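Local coordinates for protein RBSTP2229 gene product (Geobacillus stearothermophilus, PDB 1T6A) that is of unknown function and belongs to the DUF1885 family, combining a long N-terminal helix with an antiparallel sheet packed on a second helix, at residues G63-I71 against D83-D94. Sequence-based numbering, arbitrary orientation.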
ATOM      1  N   GLY A  63      -0.262   7.252 -13.481  1.00 42.84           N
ATOM      2  CA  GLY A  63       0.837   8.117 -13.879  1.00 43.26           C
ATOM      3  C   GLY A  63       1.856   7.468 -14.799  1.00 43.61           C
ATOM      4  O   GLY A  63       1.683   6.339 -15.246  1.00 44.07           O
ATOM      5  N   ARG A  64       2.940   8.187 -15.074  1.00 44.10           N
ATOM      6  CA  ARG A  64       3.937   7.753 -16.062  1.00 44.24           C
ATOM      7  C   ARG A  64       4.820   6.595 -15.566  1.00 42.54           C
ATOM      8  O   ARG A  64       5.427   5.881 -16.368  1.00 42.78           O
ATOM      9  CB  ARG A  64       4.821   8.947 -16.484  1.00 45.19           C
ATOM     10  CG  ARG A  64       5.922   9.352 -15.476  1.00 48.85           C
ATOM     11  CD  ARG A  64       6.541  10.776 -15.674  1.00 52.91           C
ATOM     12  NE  ARG A  64       7.031  11.362 -14.407  1.00 56.31           N
ATOM     13  CZ  ARG A  64       6.245  11.809 -13.414  1.00 59.27           C
ATOM     14  NH1 ARG A  64       4.918  11.762 -13.526  1.00 60.65           N
ATOM     15  NH2 ARG A  64       6.782  12.304 -12.292  1.00 60.40           N
ATOM     16  N   LEU A  65       4.883   6.404 -14.251  1.00 40.12           N
ATOM     17  CA  LEU A  65       5.828   5.449 -13.666  1.00 38.66           C
ATOM     18  C   LEU A  65       5.339   4.002 -13.610  1.00 37.25           C
ATOM     19  O   LEU A  65       6.129   3.092 -13.347  1.00 36.50           O
ATOM     20  CB  LEU A  65       6.246   5.922 -12.276  1.00 38.69           C
ATOM     21  CG  LEU A  65       6.960   7.281 -12.279  1.00 38.95           C
ATOM     22  CD1 LEU A  65       7.330   7.683 -10.898  1.00 39.71           C
ATOM     23  CD2 LEU A  65       8.194   7.230 -13.156  1.00 40.98           C
ATOM     24  N   TYR A  66       4.051   3.801 -13.875  1.00 36.01           N
ATOM     25  CA  TYR A  66       3.423   2.486 -13.827  1.00 35.14           C
ATOM     26  C   TYR A  66       2.516   2.295 -15.043  1.00 35.73           C
ATOM     27  O   TYR A  66       1.582   3.068 -15.244  1.00 35.31           O
ATOM     28  CB  TYR A  66       2.587   2.352 -12.546  1.00 34.57           C
ATOM     29  CG  TYR A  66       3.378   2.559 -11.271  1.00 32.92           C
ATOM     30  CD1 TYR A  66       4.232   1.569 -10.801  1.00 32.07           C
ATOM     31  CD2 TYR A  66       3.308   3.755 -10.563  1.00 31.03           C
ATOM     32  CE1 TYR A  66       4.973   1.741  -9.667  1.00 30.58           C
ATOM     33  CE2 TYR A  66       4.054   3.940  -9.393  1.00 32.25           C
ATOM     34  CZ  TYR A  66       4.888   2.927  -8.960  1.00 30.49           C
ATOM     35  OH  TYR A  66       5.635   3.070  -7.832  1.00 31.52           O
ATOM     36  N   LYS A  67       2.786   1.271 -15.850  1.00 35.82           N
ATOM     37  CA  LYS A  67       1.915   0.952 -16.980  1.00 36.31           C
ATOM     38  C   LYS A  67       0.767   0.040 -16.575  1.00 35.09           C
ATOM     39  O   LYS A  67      -0.403   0.382 -16.774  1.00 35.10           O
ATOM     40  CB  LYS A  67       2.696   0.308 -18.109  1.00 37.29           C
ATOM     41  CG  LYS A  67       1.835   0.078 -19.349  1.00 41.92           C
ATOM     42  CD  LYS A  67       2.683  -0.085 -20.619  1.00 46.91           C
ATOM     43  CE  LYS A  67       1.826  -0.495 -21.813  1.00 49.01           C
ATOM     44  NZ  LYS A  67       2.443  -1.639 -22.536  1.00 52.57           N
ATOM     45  N   GLY A  68       1.107  -1.120 -16.021  1.00 33.53           N
ATOM     46  CA  GLY A  68       0.126  -2.077 -15.572  1.00 33.03           C
ATOM     47  C   GLY A  68       0.557  -3.536 -15.690  1.00 31.95           C
ATOM     48  O   GLY A  68       1.701  -3.860 -16.028  1.00 31.20           O
HETATM   49  N   MSE A  69      -0.389  -4.416 -15.395  1.00 30.54           N
HETATM   50  CA  MSE A  69      -0.191  -5.848 -15.544  1.00 30.29           C
HETATM   51  C   MSE A  69      -1.546  -6.552 -15.647  1.00 29.41           C
HETATM   52  O   MSE A  69      -2.595  -5.934 -15.435  1.00 28.18           O
HETATM   53  CB  MSE A  69       0.600  -6.398 -14.339  1.00 30.94           C
HETATM   54  CG  MSE A  69      -0.173  -6.429 -13.030  1.00 32.07           C
HETATM   55 SE   MSE A  69       0.938  -6.735 -11.426  0.84 38.92          SE
HETATM   56  CE  MSE A  69       1.777  -4.958 -11.300  1.00 37.38           C
ATOM     57  N   ALA A  70      -1.501  -7.848 -15.926  1.00 28.23           N
ATOM     58  CA  ALA A  70      -2.685  -8.648 -16.176  1.00 28.78           C
ATOM     59  C   ALA A  70      -2.596  -9.920 -15.363  1.00 28.57           C
ATOM     60  O   ALA A  70      -1.563 -10.607 -15.391  1.00 28.86           O
ATOM     61  CB  ALA A  70      -2.769  -8.974 -17.682  1.00 29.36           C
ATOM     62  N   ILE A  71      -3.653 -10.226 -14.627  1.00 27.76           N
ATOM     63  CA  ILE A  71      -3.679 -11.371 -13.740  1.00 27.96           C
ATOM     64  C   ILE A  71      -4.820 -12.288 -14.128  1.00 28.08           C
ATOM     65  O   ILE A  71      -5.950 -11.842 -14.283  1.00 27.63           O
ATOM     66  CB  ILE A  71      -3.839 -10.907 -12.253  1.00 27.69           C
ATOM     67  CG1 ILE A  71      -2.797  -9.831 -11.918  1.00 30.16           C
ATOM     68  CG2 ILE A  71      -3.726 -12.078 -11.326  1.00 28.26           C
ATOM     69  CD1 ILE A  71      -2.843  -9.316 -10.482  1.00 31.02           C
ATOM     70  N   ASP A  83      -1.382 -16.486 -12.837  1.00 27.55           N
ATOM     71  CA  ASP A  83      -0.392 -15.914 -13.729  1.00 27.76           C
ATOM     72  C   ASP A  83      -0.445 -14.406 -13.606  1.00 27.69           C
ATOM     73  O   ASP A  83      -1.527 -13.833 -13.606  1.00 26.84           O
ATOM     74  CB  ASP A  83      -0.681 -16.233 -15.203  1.00 28.37           C
ATOM     75  CG  ASP A  83      -0.312 -17.653 -15.608  1.00 32.84           C
ATOM     76  OD1 ASP A  83       0.621 -18.236 -15.023  1.00 35.54           O
ATOM     77  OD2 ASP A  83      -0.918 -18.278 -16.524  1.00 37.26           O
ATOM     78  N   ILE A  84       0.724 -13.775 -13.536  1.00 27.96           N
ATOM     79  CA  ILE A  84       0.852 -12.326 -13.604  1.00 29.34           C
ATOM     80  C   ILE A  84       1.719 -12.006 -14.794  1.00 29.99           C
ATOM     81  O   ILE A  84       2.905 -12.335 -14.805  1.00 30.25           O
ATOM     82  CB  ILE A  84       1.459 -11.758 -12.313  1.00 29.59           C
ATOM     83  CG1 ILE A  84       0.563 -12.112 -11.139  1.00 31.82           C
ATOM     84  CG2 ILE A  84       1.636 -10.241 -12.435  1.00 29.82           C
ATOM     85  CD1 ILE A  84       1.185 -11.824  -9.819  1.00 35.63           C
ATOM     86  N   ALA A  85       1.107 -11.411 -15.814  1.00 31.29           N
ATOM     87  CA  ALA A  85       1.779 -11.042 -17.046  1.00 32.41           C
ATOM     88  C   ALA A  85       2.051  -9.543 -17.091  1.00 33.46           C
ATOM     89  O   ALA A  85       1.140  -8.728 -16.948  1.00 32.39           O
ATOM     90  CB  ALA A  85       0.915 -11.449 -18.266  1.00 32.69           C
ATOM     91  N   LEU A  86       3.312  -9.188 -17.296  1.00 35.10           N
ATOM     92  CA  LEU A  86       3.690  -7.811 -17.545  1.00 36.66           C
ATOM     93  C   LEU A  86       3.769  -7.564 -19.048  1.00 38.72           C
ATOM     94  O   LEU A  86       4.409  -8.326 -19.761  1.00 38.08           O
ATOM     95  CB  LEU A  86       5.051  -7.514 -16.935  1.00 36.57           C
ATOM     96  CG  LEU A  86       5.151  -7.556 -15.417  1.00 36.90           C
ATOM     97  CD1 LEU A  86       6.618  -7.455 -15.041  1.00 39.22           C
ATOM     98  CD2 LEU A  86       4.369  -6.424 -14.803  1.00 37.30           C
ATOM     99  N   PRO A  87       3.142  -6.487 -19.517  1.00 41.26           N
ATOM    100  CA  PRO A  87       3.170  -6.144 -20.940  1.00 42.74           C
ATOM    101  C   PRO A  87       4.548  -5.643 -21.370  1.00 44.20           C
ATOM    102  O   PRO A  87       5.383  -5.337 -20.505  1.00 44.67           O
ATOM    103  CB  PRO A  87       2.125  -5.034 -21.050  1.00 42.84           C
ATOM    104  CG  PRO A  87       2.152  -4.370 -19.698  1.00 42.65           C
ATOM    105  CD  PRO A  87       2.378  -5.501 -18.728  1.00 41.19           C
ATOM    106  N   PRO A  88       4.805  -5.613 -22.682  1.00 45.56           N
ATOM    107  CA  PRO A  88       6.099  -5.169 -23.226  1.00 45.85           C
ATOM    108  C   PRO A  88       6.613  -3.831 -22.693  1.00 45.41           C
ATOM    109  O   PRO A  88       7.816  -3.705 -22.442  1.00 45.69           O
ATOM    110  CB  PRO A  88       5.827  -5.069 -24.730  1.00 46.20           C
ATOM    111  CG  PRO A  88       4.795  -6.111 -24.969  1.00 46.60           C
ATOM    112  CD  PRO A  88       3.885  -6.047 -23.754  1.00 46.18           C
ATOM    113  N   GLY A  89       5.727  -2.867 -22.494  1.00 44.59           N
ATOM    114  CA  GLY A  89       6.153  -1.562 -21.996  1.00 44.33           C
ATOM    115  C   GLY A  89       6.239  -1.421 -20.475  1.00 43.26           C
ATOM    116  O   GLY A  89       6.355  -0.309 -19.972  1.00 43.87           O
ATOM    117  N   ALA A  90       6.198  -2.530 -19.739  1.00 41.85           N
ATOM    118  CA  ALA A  90       6.113  -2.488 -18.279  1.00 40.04           C
ATOM    119  C   ALA A  90       7.320  -1.763 -17.690  1.00 38.76           C
ATOM    120  O   ALA A  90       8.444  -1.951 -18.138  1.00 39.13           O
ATOM    121  CB  ALA A  90       6.016  -3.887 -17.720  1.00 39.90           C
ATOM    122  N   THR A  91       7.088  -0.952 -16.666  1.00 36.80           N
ATOM    123  CA  THR A  91       8.152  -0.155 -16.072  1.00 35.25           C
ATOM    124  C   THR A  91       8.912  -0.893 -14.978  1.00 34.09           C
ATOM    125  O   THR A  91       8.486  -1.938 -14.498  1.00 33.54           O
ATOM    126  CB  THR A  91       7.567   1.127 -15.459  1.00 35.29           C
ATOM    127  OG1 THR A  91       6.660   0.782 -14.410  1.00 34.18           O
ATOM    128  CG2 THR A  91       6.716   1.887 -16.463  1.00 35.20           C
ATOM    129  N   HIS A  92      10.032  -0.301 -14.587  1.00 33.01           N
ATOM    130  CA  HIS A  92      10.772  -0.662 -13.390  1.00 32.59           C
ATOM    131  C   HIS A  92       9.809  -0.797 -12.220  1.00 31.81           C
ATOM    132  O   HIS A  92       9.867  -1.773 -11.486  1.00 30.92           O
ATOM    133  CB  HIS A  92      11.857   0.402 -13.122  1.00 32.89           C
ATOM    134  CG  HIS A  92      12.565   0.254 -11.809  1.00 33.50           C
ATOM    135  ND1 HIS A  92      13.594  -0.640 -11.610  1.00 35.59           N
ATOM    136  CD2 HIS A  92      12.405   0.906 -10.633  1.00 34.59           C
ATOM    137  CE1 HIS A  92      14.026  -0.547 -10.363  1.00 34.49           C
ATOM    138  NE2 HIS A  92      13.330   0.392  -9.752  1.00 35.01           N
ATOM    139  N   GLY A  93       8.906   0.174 -12.078  1.00 30.98           N
ATOM    140  CA  GLY A  93       7.939   0.182 -10.998  1.00 30.43           C
ATOM    141  C   GLY A  93       6.992  -1.005 -11.026  1.00 29.65           C
ATOM    142  O   GLY A  93       6.771  -1.642 -10.002  1.00 29.05           O
ATOM    143  N   ASP A  94       6.440  -1.297 -12.201  1.00 29.55           N
ATOM    144  CA  ASP A  94       5.530  -2.421 -12.396  1.00 29.08           C
ATOM    145  C   ASP A  94       6.178  -3.738 -11.993  1.00 29.14           C
ATOM    146  O   ASP A  94       5.524  -4.571 -11.399  1.00 29.08           O
ATOM    147  CB  ASP A  94       5.135  -2.564 -13.868  1.00 29.45           C
ATOM    148  CG  ASP A  94       4.209  -1.468 -14.366  1.00 31.18           C
ATOM    149  OD1 ASP A  94       3.342  -0.957 -13.612  1.00 29.94           O
ATOM    150  OD2 ASP A  94       4.272  -1.094 -15.555  1.00 34.53           O
TER
HETATM  151  O   HOH W   1       8.761   2.907 -12.927  1.00 29.89           O
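Asp94, in the first turn of helix 92-109, turns its carboxylate onto the backbone amides of Lys67 and Gly68, a worked example of a helix start holding a strand entrance. OD2 of Asp94 takes Lys67 N at 2.8 Å on its syn lone pair and Gly68 N at 3.2 Å from above the carboxylate plane. A third bond, from Thr91 N to the same oxygen, comes in on the anti side, tilted out of the carboxylate plane, and belongs to the capping box, in which Thr91 OG1 accepts from Asp94 N. With chi1 at 62°, Thr91 OG1 lies between its own backbone N and carbonyl carbon, where it also donates to Leu65 O (2.6 Å), tilted 32° from the carbonyl plane. One water joins Leu65 O to Gly93 N, and the Tyr66 ring brings CE1 to 3.6 Å from Gly93 CA. Were Asp94 an alanine, the amides of Lys67, Gly68 and Thr91 would probably lose their shared acceptor, and Tyr48 OH its partner on OD1.

Further along, Ala70 and Ala85 form a hydrogen-bonded antiparallel pair at the open end of the 68-76/79-85 hairpin. On the sheet face toward helix 92-109, Ile71 and Ile84 lie side by side against Phe101, and Met69 SE meets Ile84 CG2 at 3.7 Å. Against this packing and the carboxylate with its three amides, the solvent side is looser: Lys67 and Pro87 slide past each other in opposite directions, Lys67 NZ lying 3.7 Å from Pro87 CB. One buried carboxylate thus accepts from the helix cap and from the amides entering the strand, so loop and helix start are probably fixed relative to each other.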